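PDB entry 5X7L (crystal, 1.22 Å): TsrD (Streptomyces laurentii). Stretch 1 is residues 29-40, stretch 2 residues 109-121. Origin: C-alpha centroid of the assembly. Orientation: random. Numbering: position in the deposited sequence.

Stretch 1 29-40: DHCLHPEYRHPN
Stretch 2 (109-121) IFLIEDGLFAQHW

Residues 109-121 form a hairpin: strand 109-113, a type I' turn from Glu-113 to Leu-116, and strand 116-121, closed by backbone pairs such as Ala-118 N to Leu-111 O (2.8 Å). Positive phi at Asp-114 (54/37) and Gly-115 (74/12) shapes the turn, and glycine suits the second of the two central positions, where phi is positive. Against the returning strand lie short extended pieces of 29-40, about 32-33 and 36-37, weakly bonded and parallel to the strand, separated by a type I turn from His-33 to Tyr-36.

The register is set before that corner by Leu-32 beside Phe-117, CA to CA 4.7 Å. Phe-117 N donates to Cys-31 O (2.8 Å), and His-33 N donates to Phe-117 O (2.8 Å, nearly straight). After the corner Arg-37 N reaches Ala-118 O (2.8 Å). From Leu-32 beside Phe-117 to Tyr-36 beside Ala-118 (CA to CA 4.6 Å), 29-40 advances four residues and the hairpin strand one; Ala-118, at phi/psi -115/-14, departs from extended geometry here. Its small side chain points away overall, yet CB still meets His-33 CB at 3.9 Å.

Leu-116 (m, t) is a bump received by the backbone of Cys-31 to His-33 and the ring of Pro-34: its CB lies 3.6 Å from His-33 N, its CD2 3.7 Å from Cys-31 C, its CD1 3.7 Å from Leu-32 O and 4.2 Å from Pro-34 CD. Leu-32 (m, t) and Phe-117 (m, chi2 -35°) share a sheet face, with Leu-32 CD2 3.9 Å from Phe-117 CB.

His-33 (t, chi2 -74°) clamps the hairpin turn. Its NE2 donates to OD2 of Asp-114 (m) at 2.8 Å, while its ND1 accepts from Glu-35 N (3.0 Å), so one ring braces both turns.

Buried Tyr-36 (t, chi2 84°) lays one ring face over the backbone of Ala-118 and Gln-119. Its OH meets His-120 ND1 at 2.7 Å in a hydrogen bond and touches the edge of Phe-110 at CE1 (3.7 Å). His-120 (p, chi2 -96°) lies rim to rim with the tyrosine. Pro-39 CD covers a face of that imidazole, 3.7 Å from the ring centroid, and the imidazole turns its edge toward the face of His-38 (t, chi2 -69°), planes at 87°. Compact proline and planar histidine together cradle the ring.

Arg-37 (m, t, m, chi4 -89°) folds back along the hairpin, one guanidinium face over Ala-118 O. Its edge serves three acceptor oxygens on two residues, Glu-113 (m, t, chi3 -5°) and Gln-119 (t, t, chi3 19°): NH1 to Glu-113 OE1 (3.0 Å) and NH2 to Glu-113 OE2 (2.9 Å) make a two-pronged salt bridge, and NH2 also donates to Gln-119 OE1 (2.9 Å). Altogether 840 Å² is buried between the stretches, both sides summed; backbone pairing sets the register, Leu-116 and the Tyr-36 ring fill the surface, and polar side chains fasten the hairpin.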

ATOM      1  N   ASP B  29      -8.313  20.206  -9.325  1.00 11.56           N
ATOM      2  CA  ASP B  29      -7.643  21.502  -9.357  1.00 12.00           C
ATOM      3  C   ASP B  29      -7.409  22.041  -7.953  1.00 12.51           C
ATOM      4  O   ASP B  29      -6.554  22.901  -7.748  1.00 13.16           O
ATOM      5  CB  ASP B  29      -8.447  22.493 -10.192  1.00 12.21           C
ATOM      6  CG  ASP B  29      -8.502  22.087 -11.643  1.00 12.63           C
ATOM      7  OD1 ASP B  29      -7.423  21.839 -12.224  1.00 13.72           O
ATOM      8  OD2 ASP B  29      -9.614  21.981 -12.198  1.00 13.25           O
ATOM      9  N   HIS B  30      -8.160  21.521  -6.989  1.00 12.25           N
ATOM     10  CA  HIS B  30      -8.058  21.968  -5.609  1.00 12.92           C
ATOM     11  C   HIS B  30      -7.209  21.057  -4.735  1.00 13.25           C
ATOM     12  O   HIS B  30      -7.045  21.329  -3.550  1.00 15.46           O
ATOM     13  CB  HIS B  30      -9.458  22.122  -5.024  1.00 13.65           C
ATOM     14  CG  HIS B  30     -10.313  23.057  -5.812  1.00 15.78           C
ATOM     15  ND1 HIS B  30     -10.335  24.416  -5.581  1.00 18.36           N
ATOM     16  CD2 HIS B  30     -11.129  22.842  -6.871  1.00 16.39           C
ATOM     17  CE1 HIS B  30     -11.151  24.992  -6.445  1.00 18.99           C
ATOM     18  NE2 HIS B  30     -11.642  24.061  -7.241  1.00 18.39           N
ATOM     19  N   CYS B  31      -6.655  19.991  -5.309  1.00 12.94           N
ATOM     20  CA  CYS B  31      -5.765  19.120  -4.537  1.00 12.44           C
ATOM     21  C   CYS B  31      -4.496  18.658  -5.252  1.00 12.19           C
ATOM     22  O   CYS B  31      -3.559  18.243  -4.577  1.00 12.58           O
ATOM     23  CB  CYS B  31      -6.521  17.897  -4.006  1.00 13.73           C
ATOM     24  SG  CYS B  31      -7.240  16.833  -5.270  1.00 13.12           S
ATOM     25  N   LEU B  32      -4.461  18.716  -6.585  1.00 11.96           N
ATOM     26  CA  LEU B  32      -3.280  18.281  -7.335  1.00 12.09           C
ATOM     27  C   LEU B  32      -2.533  19.440  -7.969  1.00 12.16           C
ATOM     28  O   LEU B  32      -3.132  20.386  -8.479  1.00 13.24           O
ATOM     29  CB  LEU B  32      -3.652  17.287  -8.435  1.00 12.88           C
ATOM     30  CG  LEU B  32      -4.434  16.034  -8.041  1.00 12.45           C
ATOM     31  CD1 LEU B  32      -4.476  15.079  -9.217  1.00 13.47           C
ATOM     32  CD2 LEU B  32      -3.859  15.338  -6.817  1.00 12.39           C
ATOM     33  N   HIS B  33      -1.212  19.330  -7.950  1.00 12.39           N
ATOM     34  CA  HIS B  33      -0.333  20.293  -8.593  1.00 12.67           C
ATOM     35  C   HIS B  33      -0.546  20.277 -10.109  1.00 12.06           C
ATOM     36  O   HIS B  33      -0.660  19.203 -10.698  1.00 12.25           O
ATOM     37  CB  HIS B  33       1.117  19.939  -8.270  1.00 13.29           C
ATOM     38  CG  HIS B  33       2.062  21.090  -8.384  1.00 14.04           C
ATOM     39  ND1 HIS B  33       2.471  21.599  -9.596  1.00 14.48           N
ATOM     40  CD2 HIS B  33       2.690  21.823  -7.437  1.00 15.30           C
ATOM     41  CE1 HIS B  33       3.304  22.602  -9.393  1.00 15.97           C
ATOM     42  NE2 HIS B  33       3.456  22.757  -8.090  1.00 16.26           N
ATOM     43  N   PRO B  34      -0.584  21.457 -10.753  1.00 12.24           N
ATOM     44  CA  PRO B  34      -0.710  21.460 -12.217  1.00 12.79           C
ATOM     45  C   PRO B  34       0.415  20.694 -12.927  1.00 12.68           C
ATOM     46  O   PRO B  34       0.208  20.180 -14.024  1.00 12.92           O
ATOM     47  CB  PRO B  34      -0.663  22.952 -12.569  1.00 13.51           C
ATOM     48  CG  PRO B  34      -1.185  23.633 -11.354  1.00 14.16           C
ATOM     49  CD  PRO B  34      -0.661  22.820 -10.197  1.00 13.24           C
ATOM     50  N   GLU B  35       1.579  20.610 -12.292  1.00 13.08           N
ATOM     51  CA  GLU B  35       2.727  19.886 -12.842  1.00 14.07           C
ATOM     52  C   GLU B  35       2.887  18.515 -12.177  1.00 13.59           C
ATOM     53  O   GLU B  35       4.005  18.028 -11.991  1.00 14.59           O
ATOM     54  CB  GLU B  35       4.003  20.717 -12.683  1.00 16.03           C
ATOM     55  CG  GLU B  35       3.922  22.072 -13.373  1.00 19.52           C
ATOM     56  CD  GLU B  35       5.190  22.885 -13.221  1.00 26.76           C
ATOM     57  OE1 GLU B  35       5.495  23.313 -12.088  1.00 29.63           O
ATOM     58  OE2 GLU B  35       5.880  23.101 -14.237  1.00 31.71           O
ATOM     59  N   TYR B  36       1.755  17.898 -11.840  1.00 13.25           N
ATOM     60  CA  TYR B  36       1.721  16.577 -11.218  1.00 12.76           C
ATOM     61  C   TYR B  36       2.612  15.578 -11.947  1.00 13.16           C
ATOM     62  O   TYR B  36       2.645  15.550 -13.178  1.00 14.35           O
ATOM     63  CB  TYR B  36       0.288  16.040 -11.194  1.00 12.46           C
ATOM     64  CG  TYR B  36       0.111  14.937 -10.187  1.00 12.17           C
ATOM     65  CD1 TYR B  36      -0.139  15.236  -8.856  1.00 12.65           C
ATOM     66  CD2 TYR B  36       0.224  13.599 -10.550  1.00 13.10           C
ATOM     67  CE1 TYR B  36      -0.277  14.240  -7.911  1.00 12.87           C
ATOM     68  CE2 TYR B  36       0.079  12.591  -9.608  1.00 13.06           C
ATOM     69  CZ  TYR B  36      -0.172  12.923  -8.290  1.00 13.14           C
ATOM     70  OH  TYR B  36      -0.317  11.946  -7.336  1.00 14.20           O
ATOM     71  N   ARG B  37       3.314  14.751 -11.179  1.00 13.27           N
ATOM     72  CA  ARG B  37       4.248  13.783 -11.744  1.00 13.66           C
ATOM     73  C   ARG B  37       3.781  12.360 -11.456  1.00 13.64           C
ATOM     74  O   ARG B  37       4.154  11.769 -10.447  1.00 15.05           O
ATOM     75  CB  ARG B  37       5.655  14.004 -11.174  1.00 14.28           C
ATOM     76  CG  ARG B  37       6.191  15.418 -11.362  1.00 14.95           C
ATOM     77  CD  ARG B  37       7.596  15.582 -10.795  1.00 15.04           C
ATOM     78  NE  ARG B  37       7.654  15.376  -9.347  1.00 14.84           N
ATOM     79  CZ  ARG B  37       7.486  16.326  -8.427  1.00 14.86           C
ATOM     80  NH1 ARG B  37       7.227  17.580  -8.778  1.00 15.45           N
ATOM     81  NH2 ARG B  37       7.572  16.017  -7.139  1.00 15.55           N
ATOM     82  N   HIS B  38       2.954  11.811 -12.340  1.00 13.90           N
ATOM     83  CA  HIS B  38       2.502  10.432 -12.182  1.00 13.91           C
ATOM     84  C   HIS B  38       3.701   9.488 -12.351  1.00 13.43           C
ATOM     85  O   HIS B  38       4.502   9.671 -13.271  1.00 14.92           O
ATOM     86  CB  HIS B  38       1.412  10.101 -13.201  1.00 14.11           C
ATOM     87  CG  HIS B  38       0.630   8.871 -12.868  1.00 14.28           C
ATOM     88  ND1 HIS B  38       1.173   7.606 -12.920  1.00 14.74           N
ATOM     89  CD2 HIS B  38      -0.657   8.712 -12.482  1.00 14.89           C
ATOM     90  CE1 HIS B  38       0.258   6.720 -12.576  1.00 15.56           C
ATOM     91  NE2 HIS B  38      -0.863   7.364 -12.305  1.00 15.81           N
ATOM     92  N   PRO B  39       3.839   8.481 -11.467  1.00 13.84           N
ATOM     93  CA  PRO B  39       4.999   7.578 -11.549  1.00 14.66           C
ATOM     94  C   PRO B  39       5.050   6.684 -12.795  1.00 14.91           C
ATOM     95  O   PRO B  39       6.112   6.155 -13.114  1.00 16.59           O
ATOM     96  CB  PRO B  39       4.863   6.718 -10.286  1.00 15.03           C
ATOM     97  CG  PRO B  39       3.422   6.797  -9.918  1.00 14.35           C
ATOM     98  CD  PRO B  39       3.009   8.191 -10.285  1.00 14.81           C
ATOM     99  N   ASN B  40       3.922   6.508 -13.472  1.00 14.84           N
ATOM    100  CA  ASN B  40       3.858   5.741 -14.710  1.00 15.36           C
ATOM    101  C   ASN B  40       4.118   6.667 -15.896  1.00 16.08           C
ATOM    102  O   ASN B  40       3.311   7.553 -16.162  1.00 16.40           O
ATOM    103  CB  ASN B  40       2.483   5.073 -14.845  1.00 17.13           C
ATOM    104  CG  ASN B  40       2.379   4.166 -16.060  1.00 17.64           C
ATOM    105  OD1 ASN B  40       3.249   4.158 -16.929  1.00 18.19           O
ATOM    106  ND2 ASN B  40       1.303   3.391 -16.122  1.00 21.03           N
ATOM    107  N   ILE B 109       0.646   7.305  -0.974  1.00 10.12           N
ATOM    108  CA  ILE B 109       1.491   8.273  -0.291  1.00 10.20           C
ATOM    109  C   ILE B 109       1.694   9.442  -1.239  1.00 10.03           C
ATOM    110  O   ILE B 109       2.215   9.262  -2.335  1.00 10.89           O
ATOM    111  CB  ILE B 109       2.852   7.676   0.106  1.00 10.44           C
ATOM    112  CG1 ILE B 109       2.649   6.458   1.010  1.00 10.87           C
ATOM    113  CG2 ILE B 109       3.714   8.734   0.786  1.00 11.43           C
ATOM    114  CD1 ILE B 109       3.921   5.716   1.346  1.00 12.64           C
ATOM    115  N   PHE B 110       1.274  10.633  -0.817  1.00 10.80           N
ATOM    116  CA  PHE B 110       1.414  11.842  -1.621  1.00 11.23           C
ATOM    117  C   PHE B 110       2.528  12.732  -1.095  1.00 11.21           C
ATOM    118  O   PHE B 110       2.676  12.910   0.115  1.00 11.83           O
ATOM    119  CB  PHE B 110       0.125  12.659  -1.608  1.00 11.85           C
ATOM    120  CG  PHE B 110      -1.051  11.978  -2.239  1.00 11.40           C
ATOM    121  CD1 PHE B 110      -1.172  11.907  -3.619  1.00 11.92           C
ATOM    122  CD2 PHE B 110      -2.059  11.440  -1.452  1.00 12.55           C
ATOM    123  CE1 PHE B 110      -2.270  11.296  -4.204  1.00 13.09           C
ATOM    124  CE2 PHE B 110      -3.157  10.824  -2.033  1.00 13.11           C
ATOM    125  CZ  PHE B 110      -3.263  10.757  -3.410  1.00 13.26           C
ATOM    126  N   LEU B 111       3.292  13.299  -2.024  1.00 11.31           N
ATOM    127  CA  LEU B 111       4.242  14.367  -1.737  1.00 11.67           C
ATOM    128  C   LEU B 111       3.555  15.712  -1.959  1.00 11.37           C
ATOM    129  O   LEU B 111       2.962  15.941  -3.012  1.00 12.55           O
ATOM    130  CB  LEU B 111       5.464  14.247  -2.648  1.00 13.06           C
ATOM    131  CG  LEU B 111       6.548  15.323  -2.537  1.00 14.15           C
ATOM    132  CD1 LEU B 111       7.237  15.266  -1.182  1.00 15.81           C
ATOM    133  CD2 LEU B 111       7.558  15.169  -3.669  1.00 16.24           C
ATOM    134  N   ILE B 112       3.644  16.594  -0.968  1.00 11.88           N
ATOM    135  CA  ILE B 112       3.035  17.919  -1.039  1.00 12.90           C
ATOM    136  C   ILE B 112       4.067  18.960  -1.471  1.00 13.28           C
ATOM    137  O   ILE B 112       5.109  19.110  -0.832  1.00 13.87           O
ATOM    138  CB  ILE B 112       2.424  18.319   0.323  1.00 13.37           C
ATOM    139  CG1 ILE B 112       1.374  17.290   0.757  1.00 13.97           C
ATOM    140  CG2 ILE B 112       1.813  19.715   0.257  1.00 14.18           C
ATOM    141  CD1 ILE B 112       1.032  17.343   2.231  1.00 14.83           C
ATOM    142  N   GLU B 113       3.766  19.663  -2.563  1.00 13.90           N
ATOM    143  CA  GLU B 113       4.575  20.780  -3.052  1.00 14.46           C
ATOM    144  C   GLU B 113       3.651  21.933  -3.378  1.00 15.02           C
ATOM    145  O   GLU B 113       2.612  21.734  -4.007  1.00 15.49           O
ATOM    146  CB  GLU B 113       5.354  20.402  -4.311  1.00 15.67           C
ATOM    147  CG  GLU B 113       6.458  19.392  -4.085  1.00 16.73           C
ATOM    148  CD  GLU B 113       7.155  18.973  -5.369  1.00 17.21           C
ATOM    149  OE1 GLU B 113       6.728  19.393  -6.466  1.00 17.64           O
ATOM    150  OE2 GLU B 113       8.133  18.205  -5.277  1.00 17.77           O
ATOM    151  N   ASP B 114       4.030  23.135  -2.957  1.00 16.79           N
ATOM    152  CA  ASP B 114       3.229  24.328  -3.213  1.00 17.51           C
ATOM    153  C   ASP B 114       1.790  24.134  -2.730  1.00 16.33           C
ATOM    154  O   ASP B 114       0.843  24.583  -3.373  1.00 17.26           O
ATOM    155  CB  ASP B 114       3.253  24.683  -4.705  1.00 19.17           C
ATOM    156  CG  ASP B 114       4.661  24.873  -5.236  1.00 21.78           C
ATOM    157  OD1 ASP B 114       5.440  25.621  -4.610  1.00 22.92           O
ATOM    158  OD2 ASP B 114       4.990  24.272  -6.281  1.00 23.44           O
ATOM    159  N   GLY B 115       1.636  23.447  -1.601  1.00 15.60           N
ATOM    160  CA  GLY B 115       0.329  23.246  -0.988  1.00 15.81           C
ATOM    161  C   GLY B 115      -0.590  22.250  -1.680  1.00 14.37           C
ATOM    162  O   GLY B 115      -1.775  22.186  -1.352  1.00 15.25           O
ATOM    163  N   LEU B 116      -0.051  21.471  -2.619  1.00 13.49           N
ATOM    164  CA  LEU B 116      -0.842  20.518  -3.403  1.00 12.63           C
ATOM    165  C   LEU B 116      -0.097  19.192  -3.528  1.00 12.01           C
ATOM    166  O   LEU B 116       1.124  19.148  -3.394  1.00 13.34           O
ATOM    167  CB  LEU B 116      -1.129  21.085  -4.795  1.00 12.88           C
ATOM    168  CG  LEU B 116      -1.959  22.372  -4.835  1.00 13.78           C
ATOM    169  CD1 LEU B 116      -1.868  23.030  -6.204  1.00 14.54           C
ATOM    170  CD2 LEU B 116      -3.415  22.102  -4.478  1.00 15.40           C
ATOM    171  N   PHE B 117      -0.824  18.111  -3.793  1.00 11.91           N
ATOM    172  CA  PHE B 117      -0.169  16.832  -4.070  1.00 12.18           C
ATOM    173  C   PHE B 117       0.510  16.911  -5.434  1.00 11.72           C
ATOM    174  O   PHE B 117      -0.131  17.254  -6.424  1.00 12.44           O
ATOM    175  CB  PHE B 117      -1.163  15.671  -4.068  1.00 11.92           C
ATOM    176  CG  PHE B 117      -1.928  15.498  -2.782  1.00 11.87           C
ATOM    177  CD1 PHE B 117      -1.344  15.757  -1.546  1.00 12.62           C
ATOM    178  CD2 PHE B 117      -3.237  15.036  -2.813  1.00 13.00           C
ATOM    179  CE1 PHE B 117      -2.062  15.574  -0.373  1.00 13.23           C
ATOM    180  CE2 PHE B 117      -3.957  14.850  -1.646  1.00 13.81           C
ATOM    181  CZ  PHE B 117      -3.371  15.119  -0.423  1.00 13.64           C
ATOM    182  N   ALA B 118       1.801  16.590  -5.487  1.00 11.86           N
ATOM    183  CA  ALA B 118       2.588  16.737  -6.714  1.00 12.57           C
ATOM    184  C   ALA B 118       3.081  15.412  -7.283  1.00 11.96           C
ATOM    185  O   ALA B 118       3.528  15.354  -8.428  1.00 12.86           O
ATOM    186  CB  ALA B 118       3.772  17.662  -6.466  1.00 13.92           C
ATOM    187  N   GLN B 119       3.003  14.356  -6.485  1.00 12.11           N
ATOM    188  CA  GLN B 119       3.530  13.064  -6.867  1.00 13.05           C
ATOM    189  C   GLN B 119       2.982  12.029  -5.889  1.00 11.50           C
ATOM    190  O   GLN B 119       2.610  12.386  -4.774  1.00 12.16           O
ATOM    191  CB  GLN B 119       5.058  13.155  -6.841  1.00 18.67           C
ATOM    192  CG  GLN B 119       5.816  11.882  -6.634  1.00 18.58           C
ATOM    193  CD  GLN B 119       7.314  12.068  -6.758  1.00 15.91           C
ATOM    194  OE1 GLN B 119       7.852  13.179  -6.659  1.00 15.79           O
ATOM    195  NE2 GLN B 119       7.998  10.970  -6.985  1.00 16.14           N
ATOM    196  N   HIS B 120       2.906  10.765  -6.299  1.00 11.61           N
ATOM    197  CA  HIS B 120       2.487   9.705  -5.383  1.00 11.07           C
ATOM    198  C   HIS B 120       3.265   8.417  -5.583  1.00 10.79           C
ATOM    199  O   HIS B 120       3.869   8.189  -6.631  1.00 11.71           O
ATOM    200  CB  HIS B 120       0.985   9.410  -5.508  1.00 11.73           C
ATOM    201  CG  HIS B 120       0.605   8.707  -6.774  1.00 11.84           C
ATOM    202  ND1 HIS B 120       0.141   9.379  -7.883  1.00 12.10           N
ATOM    203  CD2 HIS B 120       0.622   7.395  -7.108  1.00 12.82           C
ATOM    204  CE1 HIS B 120      -0.114   8.512  -8.846  1.00 12.94           C
ATOM    205  NE2 HIS B 120       0.175   7.302  -8.403  1.00 12.89           N
ATOM    206  N   TRP B 121       3.224   7.591  -4.541  1.00 10.83           N
ATOM    207  CA  TRP B 121       3.665   6.204  -4.559  1.00 10.86           C
ATOM    208  C   TRP B 121       2.504   5.424  -3.971  1.00 11.05           C
ATOM    209  O   TRP B 121       1.932   5.843  -2.968  1.00 13.68           O
ATOM    210  CB  TRP B 121       4.903   5.989  -3.692  1.00 11.35           C
ATOM    211  CG  TRP B 121       6.070   6.857  -4.022  1.00 11.11           C
ATOM    212  CD1 TRP B 121       7.147   6.524  -4.792  1.00 11.65           C
ATOM    213  CD2 TRP B 121       6.294   8.203  -3.578  1.00 11.56           C
ATOM    214  NE1 TRP B 121       8.026   7.578  -4.857  1.00 12.53           N
ATOM    215  CE2 TRP B 121       7.528   8.620  -4.120  1.00 12.09           C
ATOM    216  CE3 TRP B 121       5.573   9.094  -2.771  1.00 11.76           C
ATOM    217  CZ2 TRP B 121       8.058   9.888  -3.885  1.00 12.87           C
ATOM    218  CZ3 TRP B 121       6.101  10.356  -2.539  1.00 12.36           C
ATOM    219  CH2 TRP B 121       7.334  10.739  -3.094  1.00 12.98           C
TER